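Local coordinates for iron uptake protein A2 (Synechocystis sp., PDB 2VOZ) that binds ferric iron in the periplasm, probably as a substrate-binding subunit of an ABC transporter that imports the metal, at residues F249-V263 with H316-L329. Sequence-based numbering, arbitrary orientation. Where two conformers were deposited one is given.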
loop_
_atom_site.group_PDB
_atom_site.type_symbol
_atom_site.label_atom_id
_atom_site.label_comp_id
_atom_site.label_asym_id
_atom_site.label_seq_id
_atom_site.Cartn_x
_atom_site.Cartn_y
_atom_site.Cartn_z
ATOM N N PHE B 249 -32.611 10.788 0.777
ATOM C CA PHE B 249 -32.350 11.953 -0.051
ATOM C C PHE B 249 -33.335 13.070 0.285
ATOM O O PHE B 249 -34.539 12.920 0.038
ATOM C CB PHE B 249 -32.450 11.653 -1.554
ATOM C CG PHE B 249 -31.333 10.802 -2.099
ATOM C CD1 PHE B 249 -30.074 11.345 -2.371
ATOM C CD2 PHE B 249 -31.553 9.451 -2.381
ATOM C CE1 PHE B 249 -29.042 10.552 -2.886
ATOM C CE2 PHE B 249 -30.527 8.663 -2.897
ATOM C CZ PHE B 249 -29.263 9.210 -3.134
ATOM N N PRO B 250 -32.833 14.181 0.841
ATOM C CA PRO B 250 -33.708 15.303 1.122
ATOM C C PRO B 250 -34.000 16.209 -0.079
ATOM O O PRO B 250 -33.273 16.210 -1.079
ATOM C CB PRO B 250 -32.903 16.099 2.145
ATOM C CG PRO B 250 -31.494 15.909 1.639
ATOM C CD PRO B 250 -31.453 14.455 1.291
ATOM N N ASN B 251 -35.043 17.007 0.097
ATOM C CA ASN B 251 -35.390 18.111 -0.798
ATOM C C ASN B 251 -35.750 17.648 -2.212
ATOM O O ASN B 251 -35.498 18.370 -3.172
ATOM C CB ASN B 251 -34.240 19.138 -0.864
ATOM C CG ASN B 251 -34.106 19.915 0.415
ATOM O OD1 ASN B 251 -33.809 19.338 1.427
ATOM N ND2 ASN B 251 -34.344 21.229 0.369
ATOM N N THR B 252 -36.303 16.446 -2.334
ATOM C CA THR B 252 -36.705 15.943 -3.655
ATOM C C THR B 252 -38.222 15.991 -3.842
ATOM O O THR B 252 -38.725 15.600 -4.911
ATOM C CB THR B 252 -36.215 14.501 -3.903
ATOM O OG1 THR B 252 -37.006 13.600 -3.127
ATOM C CG2 THR B 252 -34.746 14.350 -3.513
ATOM N N GLY B 253 -38.921 16.477 -2.816
ATOM C CA GLY B 253 -40.385 16.581 -2.857
ATOM C C GLY B 253 -40.877 17.617 -3.839
ATOM O O GLY B 253 -40.095 18.428 -4.356
ATOM N N SER B 254 -42.200 17.608 -4.084
ATOM C CA SER B 254 -42.865 18.595 -4.937
ATOM C C SER B 254 -42.445 19.989 -4.521
ATOM O O SER B 254 -42.427 20.293 -3.326
ATOM C CB SER B 254 -44.394 18.499 -4.795
ATOM O OG SER B 254 -44.837 17.176 -4.544
ATOM N N GLY B 255 -42.138 20.840 -5.478
ATOM C CA GLY B 255 -41.790 22.216 -5.181
ATOM C C GLY B 255 -40.493 22.401 -4.434
ATOM O O GLY B 255 -40.131 23.521 -4.129
ATOM N N GLU B 256 -39.795 21.320 -4.087
ATOM C CA GLU B 256 -38.455 21.485 -3.525
ATOM C C GLU B 256 -37.461 21.415 -4.684
ATOM O O GLU B 256 -37.798 20.918 -5.767
ATOM C CB GLU B 256 -38.128 20.428 -2.458
ATOM C CG GLU B 256 -39.124 20.389 -1.293
ATOM C CD GLU B 256 -39.174 21.695 -0.504
ATOM O OE1 GLU B 256 -40.213 21.942 0.156
ATOM O OE2 GLU B 256 -38.190 22.477 -0.535
ATOM N N ARG B 257 -36.259 21.929 -4.452
ATOM C CA ARG B 257 -35.277 22.166 -5.515
ATOM C C ARG B 257 -34.496 20.932 -5.937
ATOM O O ARG B 257 -34.070 20.837 -7.080
ATOM C CB ARG B 257 -34.266 23.216 -5.051
ATOM C CG ARG B 257 -34.872 24.614 -4.779
ATOM C CD ARG B 257 -33.788 25.512 -4.190
ATOM N NE ARG B 257 -32.638 25.602 -5.091
ATOM C CZ ARG B 257 -32.503 26.496 -6.070
ATOM N NH1 ARG B 257 -31.421 26.463 -6.849
ATOM N NH2 ARG B 257 -33.458 27.403 -6.292
ATOM N N GLY B 258 -34.235 20.042 -4.988
ATOM C CA GLY B 258 -33.358 18.887 -5.251
ATOM C C GLY B 258 -32.383 18.772 -4.093
ATOM O O GLY B 258 -32.196 19.709 -3.316
ATOM N N THR B 259 -31.725 17.619 -4.012
ATOM C CA THR B 259 -30.782 17.374 -2.941
ATOM C C THR B 259 -29.547 18.279 -3.161
ATOM O O THR B 259 -29.131 18.521 -4.278
ATOM C CB THR B 259 -30.336 15.896 -3.049
ATOM O OG1 THR B 259 -31.493 15.042 -2.905
ATOM C CG2 THR B 259 -29.265 15.571 -1.983
ATOM N N HIS B 260 -28.897 18.674 -2.082
ATOM C CA HIS B 260 -27.696 19.487 -2.224
ATOM C C HIS B 260 -26.606 18.597 -2.832
ATOM O O HIS B 260 -26.336 17.529 -2.321
ATOM C CB HIS B 260 -27.260 19.977 -0.850
ATOM C CG HIS B 260 -25.908 20.616 -0.839
ATOM N ND1 HIS B 260 -25.704 21.910 -1.259
ATOM C CD2 HIS B 260 -24.701 20.154 -0.435
ATOM C CE1 HIS B 260 -24.422 22.212 -1.123
ATOM N NE2 HIS B 260 -23.791 21.163 -0.622
ATOM N N VAL B 261 -26.024 19.038 -3.934
ATOM C CA VAL B 261 -24.881 18.306 -4.496
ATOM C C VAL B 261 -23.625 19.187 -4.431
ATOM O O VAL B 261 -23.707 20.437 -4.301
ATOM C CB VAL B 261 -25.143 17.799 -5.914
ATOM C CG1 VAL B 261 -26.250 16.721 -5.898
ATOM C CG2 VAL B 261 -25.472 18.983 -6.852
ATOM N N ASN B 262 -22.470 18.541 -4.446
ATOM C CA ASN B 262 -21.213 19.244 -4.483
ATOM C C ASN B 262 -20.297 18.414 -5.378
ATOM O O ASN B 262 -20.645 17.290 -5.729
ATOM C CB ASN B 262 -20.652 19.363 -3.058
ATOM C CG ASN B 262 -19.727 20.536 -2.904
ATOM O OD1 ASN B 262 -19.047 20.944 -3.860
ATOM N ND2 ASN B 262 -19.670 21.082 -1.682
ATOM N N VAL B 263 -19.166 18.987 -5.762
ATOM C CA VAL B 263 -18.303 18.341 -6.741
ATOM C C VAL B 263 -16.892 18.158 -6.264
ATOM O O VAL B 263 -16.435 18.861 -5.356
ATOM C CB VAL B 263 -18.269 19.139 -8.102
ATOM C CG1 VAL B 263 -19.651 19.217 -8.734
ATOM C CG2 VAL B 263 -17.714 20.581 -7.889
ATOM N N HIS B 316 -29.755 3.110 -4.333
ATOM C CA HIS B 316 -30.446 4.093 -3.498
ATOM C C HIS B 316 -31.385 4.992 -4.294
ATOM O O HIS B 316 -32.098 5.801 -3.719
ATOM C CB HIS B 316 -29.421 4.951 -2.742
ATOM C CG HIS B 316 -28.732 4.195 -1.668
ATOM N ND1 HIS B 316 -29.293 4.013 -0.426
ATOM C CD2 HIS B 316 -27.545 3.553 -1.652
ATOM C CE1 HIS B 316 -28.472 3.295 0.321
ATOM N NE2 HIS B 316 -27.394 3.018 -0.391
ATOM N N GLY B 317 -31.348 4.883 -5.626
ATOM C CA GLY B 317 -32.251 5.630 -6.489
ATOM C C GLY B 317 -31.534 6.714 -7.259
ATOM O O GLY B 317 -30.327 6.969 -7.050
ATOM N N GLN B 318 -32.265 7.319 -8.193
ATOM C CA GLN B 318 -31.731 8.390 -9.024
ATOM C C GLN B 318 -31.443 9.646 -8.212
ATOM O O GLN B 318 -32.279 10.125 -7.429
ATOM C CB GLN B 318 -32.736 8.749 -10.136
ATOM N N LEU B 319 -30.261 10.193 -8.415
ATOM C CA LEU B 319 -29.932 11.473 -7.792
ATOM C C LEU B 319 -30.734 12.588 -8.463
ATOM O O LEU B 319 -30.686 12.748 -9.682
ATOM C CB LEU B 319 -28.439 11.753 -7.935
ATOM C CG LEU B 319 -27.928 13.125 -7.496
ATOM C CD1 LEU B 319 -28.060 13.317 -6.008
ATOM C CD2 LEU B 319 -26.479 13.258 -7.954
ATOM N N LYS B 320 -31.454 13.358 -7.658
ATOM C CA LYS B 320 -32.163 14.550 -8.183
ATOM C C LYS B 320 -31.538 15.767 -7.562
ATOM O O LYS B 320 -31.960 16.209 -6.504
ATOM C CB LYS B 320 -33.661 14.501 -7.863
ATOM C CG LYS B 320 -34.375 13.335 -8.515
ATOM C CD LYS B 320 -35.783 13.185 -7.948
ATOM C CE LYS B 320 -35.864 12.079 -6.920
ATOM N NZ LYS B 320 -35.829 10.723 -7.570
ATOM N N GLY B 321 -30.509 16.294 -8.209
ATOM C CA GLY B 321 -29.738 17.370 -7.593
ATOM C C GLY B 321 -30.352 18.731 -7.773
ATOM O O GLY B 321 -30.972 18.999 -8.789
ATOM N N ASP B 322 -30.145 19.588 -6.787
ATOM C CA ASP B 322 -30.433 21.008 -6.904
ATOM C C ASP B 322 -29.675 21.572 -8.114
ATOM O O ASP B 322 -28.469 21.307 -8.267
ATOM C CB ASP B 322 -29.982 21.670 -5.596
ATOM C CG ASP B 322 -30.407 23.126 -5.477
ATOM O OD1 ASP B 322 -30.435 23.859 -6.482
ATOM O OD2 ASP B 322 -30.717 23.537 -4.336
ATOM N N PRO B 323 -30.389 22.307 -9.009
ATOM C CA PRO B 323 -29.766 22.903 -10.213
ATOM C C PRO B 323 -28.889 24.141 -9.933
ATOM O O PRO B 323 -28.283 24.672 -10.862
ATOM C CB PRO B 323 -30.975 23.265 -11.081
ATOM C CG PRO B 323 -32.046 23.611 -10.084
ATOM C CD PRO B 323 -31.838 22.596 -8.945
ATOM N N LEU B 324 -28.757 24.547 -8.668
ATOM C CA LEU B 324 -27.912 25.710 -8.287
ATOM C C LEU B 324 -26.510 25.608 -8.869
ATOM O O LEU B 324 -25.891 24.541 -8.804
ATOM C CB LEU B 324 -27.826 25.815 -6.763
ATOM C CG LEU B 324 -27.021 26.928 -6.164
ATOM C CD1 LEU B 324 -27.860 28.217 -6.356
ATOM C CD2 LEU B 324 -26.770 26.702 -4.691
ATOM N N ASN B 325 -25.982 26.683 -9.445
ATOM C CA ASN B 325 -24.609 26.560 -9.962
ATOM C C ASN B 325 -23.700 26.384 -8.750
ATOM O O ASN B 325 -23.806 27.122 -7.772
ATOM C CB ASN B 325 -24.206 27.775 -10.815
ATOM C CG ASN B 325 -22.829 27.623 -11.413
ATOM O OD1 ASN B 325 -21.823 27.848 -10.719
ATOM N ND2 ASN B 325 -22.761 27.215 -12.687
ATOM N N VAL B 326 -22.818 25.388 -8.816
ATOM C CA VAL B 326 -21.994 25.064 -7.641
ATOM C C VAL B 326 -20.988 26.164 -7.312
ATOM O O VAL B 326 -20.454 26.163 -6.200
ATOM C CB VAL B 326 -21.320 23.686 -7.749
ATOM C CG1 VAL B 326 -22.390 22.553 -7.789
ATOM C CG2 VAL B 326 -20.425 23.666 -8.982
ATOM N N SER B 327 -20.762 27.127 -8.198
ATOM C CA SER B 327 -19.884 28.279 -7.802
ATOM C C SER B 327 -20.493 29.069 -6.622
ATOM O O SER B 327 -19.760 29.778 -5.901
ATOM C CB SER B 327 -19.585 29.228 -8.965
ATOM O OG SER B 327 -20.755 29.901 -9.369
ATOM N N ASN B 328 -21.807 28.921 -6.415
ATOM C CA ASN B 328 -22.488 29.601 -5.308
ATOM C C ASN B 328 -21.998 29.066 -3.961
ATOM O O ASN B 328 -22.033 29.763 -2.947
ATOM C CB ASN B 328 -23.998 29.381 -5.398
ATOM C CG ASN B 328 -24.636 30.305 -6.391
ATOM O OD1 ASN B 328 -24.716 31.526 -6.156
ATOM N ND2 ASN B 328 -25.032 29.757 -7.544
ATOM N N LEU B 329 -21.543 27.810 -3.963
ATOM C CA LEU B 329 -21.093 27.192 -2.735
ATOM C C LEU B 329 -19.849 27.866 -2.174
ATOM O O LEU B 329 -19.687 28.018 -0.938
ATOM C CB LEU B 329 -20.845 25.672 -2.921
ATOM C CG LEU B 329 -21.951 24.841 -3.594
ATOM C CD1 LEU B 329 -21.714 23.326 -3.389
ATOM C CD2 LEU B 329 -23.321 25.235 -3.182
HETATM O O HOH W 1 -31.631 22.207 -2.243
HETATM O O HOH W 2 -31.723 13.080 -4.936
HETATM O O HOH W 3 -27.825 23.051 -2.962
#
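The guanidinium of Arg257 meets the carboxylate of Asp322 side-on, the two planes 45° apart. Asp322 OD2 lies in the guanidinium plane, 2.9 Å from Arg257 NE. Asp322 OD1, 2.8 Å from Arg257 NH1, is tilted from it. Leu324 CB also lies near the guanidinium plane, at the edge by NH1. The Phe249 ring is likewise met at its edge, by His316 O in its plane, 3.4 Å from CE2. In this periplasmic-binding-protein fold these contacts flank a single beta bridge, which joins the C-terminal segment 316-329 to the chain entering strand 261-268. Thr259 N donates to Lys320 O and Asp322 N to Thr259 O, both at 2.9 Å. The strand brings the side chain of Asn262 about 6 Å from that of Tyr169, a residue of the iron site, which is empty in this apo model. Gly258 lies so close to Lys320 O and Asp322 N that a CB would clash. Asp322 CG stands opposite the backbone N (chi1 -171°), which turns the carboxylate toward Arg257; OD1 also takes Leu324 N, closing an Asx turn. With an alanine here the carboxylate is gone, and Arg257 would probably be left without its charge partner and set free to swing, with Leu324 N losing its acceptor. Val261 CG1 packs on Leu319 CD1; farther along, Leu329 CD1 lies 3.5 Å from Asn262 CG. One water donates to both Asp322 OD2, at 2.6 Å, and Gly258 O.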